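Local atomic coordinates of hypothetical protein AF2331 (PDB entry 2FDO), a protein that is of unknown function but forms an unusual interdigitated dimer with a new type of alpha + beta fold. Residues F62-D65 with E71-K74. Residues are numbered along the deposited sequence; the frame is centred on the assembly and turned at random.
Sequences FDAD and EMMK
Ala64 and Met72, whose CA atoms are 10.3 Å apart, face each other across the gap between the loop 62-65, which leads into helix 66-71, and the segment 71-74, which leaves that helix for strand 74-81; side chains alone bridge this gap. Met72, a selenomethionine, does most of the reaching. Its CG stands beside the backbone N (chi1 -73°), and from there the chain runs out extended through SE to CE, passing alongside Phe62, which points the opposite way. SE comes within 3.8 Å of Phe62 CE2 and lies 4.7 Å from the ring centroid, 51° off the ring normal, an oblique Met-aromatic contact. Beyond it, the terminal CE of Met72 touches two groups: the methyl CB of Ala64 at 3.8 Å and CD2 of Phe62 at 4.0 Å. Ile69 of helix 66-71 packs against Phe62 and Ala64 as well, adding to the apolar cluster. The carbonyl of Met72 is held separately: Lys74 NZ donates to Met72 O over 2.8 Å, tilted 20° from the carbonyl plane, and also bonds to Ile69 O. The same lysine makes a cation-pi contact with Phe36 of the second subunit, and Lys74 pairs in an antiparallel ladder with a strand of that subunit, so the sheet runs on across the interface, while Phe62 packs on Val80 of that subunit. No hydrogen bond joins the two segments, consistent with a direct contact that rests on dispersion and the selenium-aromatic approach, whereas Lys74 NZ bridges the carbonyls of Ile69 and Met72 where the chain leaves the helix, beside the dimer interface.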
ATOM      1  N   PHE A  62      12.015   1.718  12.078  1.00 55.67           N
ATOM      2  CA  PHE A  62      11.659   0.607  12.924  1.00 56.87           C
ATOM      3  C   PHE A  62      12.766   0.238  13.873  1.00 57.65           C
ATOM      4  O   PHE A  62      13.891   0.109  13.467  1.00 57.40           O
ATOM      5  CB  PHE A  62      11.378  -0.610  12.063  1.00 56.70           C
ATOM      6  CG  PHE A  62      10.262  -0.416  11.137  1.00 56.82           C
ATOM      7  CD1 PHE A  62      10.506  -0.232   9.772  1.00 57.24           C
ATOM      8  CD2 PHE A  62       8.955  -0.385  11.618  1.00 56.34           C
ATOM      9  CE1 PHE A  62       9.442  -0.034   8.878  1.00 58.69           C
ATOM     10  CE2 PHE A  62       7.888  -0.195  10.741  1.00 57.78           C
ATOM     11  CZ  PHE A  62       8.123  -0.008   9.373  1.00 57.62           C
ATOM     12  N   ASP A  63      12.440   0.086  15.146  1.00 59.01           N
ATOM     13  CA  ASP A  63      13.250  -0.730  16.039  1.00 59.61           C
ATOM     14  C   ASP A  63      12.571  -2.102  15.987  1.00 60.22           C
ATOM     15  O   ASP A  63      11.764  -2.456  16.852  1.00 60.35           O
ATOM     16  CB  ASP A  63      13.272  -0.150  17.459  1.00 59.95           C
ATOM     17  N   ALA A  64      12.855  -2.836  14.921  1.00 60.91           N
ATOM     18  CA  ALA A  64      12.175  -4.093  14.612  1.00 61.86           C
ATOM     19  C   ALA A  64      12.992  -4.842  13.560  1.00 62.50           C
ATOM     20  O   ALA A  64      13.545  -4.220  12.636  1.00 62.39           O
ATOM     21  CB  ALA A  64      10.768  -3.819  14.072  1.00 61.41           C
ATOM     22  N   ASP A  65      13.080  -6.168  13.688  1.00 63.27           N
ATOM     23  CA  ASP A  65      13.706  -6.959  12.616  1.00 64.03           C
ATOM     24  C   ASP A  65      12.743  -7.287  11.452  1.00 63.61           C
ATOM     25  O   ASP A  65      11.540  -6.939  11.481  1.00 64.00           O
ATOM     26  CB  ASP A  65      14.450  -8.202  13.156  1.00 64.50           C
ATOM     27  CG  ASP A  65      13.504  -9.301  13.663  1.00 66.07           C
ATOM     28  OD1 ASP A  65      12.293  -9.275  13.333  1.00 65.82           O
ATOM     29  OD2 ASP A  65      13.998 -10.215  14.372  1.00 67.57           O
ATOM     30  N   GLU A  71       5.441  -9.206   9.620  1.00 59.46           N
ATOM     31  CA  GLU A  71       4.275  -9.612  10.388  1.00 61.49           C
ATOM     32  C   GLU A  71       3.272  -8.485  10.559  1.00 61.96           C
ATOM     33  O   GLU A  71       2.075  -8.726  10.757  1.00 61.82           O
ATOM     34  CB  GLU A  71       4.719 -10.094  11.762  1.00 61.32           C
ATOM     35  CG  GLU A  71       4.036 -11.372  12.171  1.00 65.63           C
ATOM     36  CD  GLU A  71       4.422 -12.541  11.257  1.00 70.40           C
ATOM     37  OE1 GLU A  71       4.093 -12.489  10.035  1.00 71.63           O
ATOM     38  OE2 GLU A  71       5.065 -13.504  11.766  1.00 73.10           O
HETATM   39  N   MSE A  72       3.778  -7.255  10.492  1.00 62.75           N
HETATM   40  CA  MSE A  72       2.959  -6.070  10.582  1.00 64.61           C
HETATM   41  C   MSE A  72       1.912  -5.959   9.486  1.00 63.79           C
HETATM   42  O   MSE A  72       2.147  -6.288   8.348  1.00 63.56           O
HETATM   43  CB  MSE A  72       3.837  -4.849  10.576  1.00 63.83           C
HETATM   44  CG  MSE A  72       4.559  -4.675  11.862  1.00 65.20           C
HETATM   45 SE   MSE A  72       5.811  -3.191  11.654  1.00 70.85          SE
HETATM   46  CE  MSE A  72       7.056  -3.536  13.264  1.00 63.42           C
HETATM   47  N   MSE A  73       0.738  -5.522   9.888  1.00 64.46           N
HETATM   48  CA  MSE A  73      -0.397  -5.249   9.018  1.00 67.99           C
HETATM   49  C   MSE A  73      -0.067  -4.129   8.008  1.00 62.15           C
HETATM   50  O   MSE A  73       0.225  -2.972   8.399  1.00 61.28           O
HETATM   51  CB  MSE A  73      -1.527  -4.824   9.942  1.00 66.37           C
HETATM   52  CG  MSE A  73      -2.879  -4.644   9.355  1.00 74.79           C
HETATM   53 SE   MSE A  73      -4.250  -5.297  10.734  1.00 89.14          SE
HETATM   54  CE  MSE A  73      -3.637  -7.378  10.585  1.00 86.05           C
ATOM     55  N   LYS A  74      -0.139  -4.473   6.723  1.00 57.85           N
ATOM     56  CA  LYS A  74       0.154  -3.549   5.649  1.00 54.25           C
ATOM     57  C   LYS A  74      -0.722  -3.774   4.442  1.00 52.84           C
ATOM     58  O   LYS A  74      -1.148  -4.899   4.220  1.00 51.89           O
ATOM     59  CB  LYS A  74       1.645  -3.675   5.211  1.00 54.03           C
ATOM     60  CG  LYS A  74       2.158  -5.098   4.926  1.00 52.49           C
ATOM     61  CD  LYS A  74       3.669  -5.124   4.619  1.00 52.44           C
ATOM     62  CE  LYS A  74       4.489  -5.089   5.928  1.00 53.75           C
ATOM     63  NZ  LYS A  74       4.423  -6.389   6.719  1.00 51.51           N
TER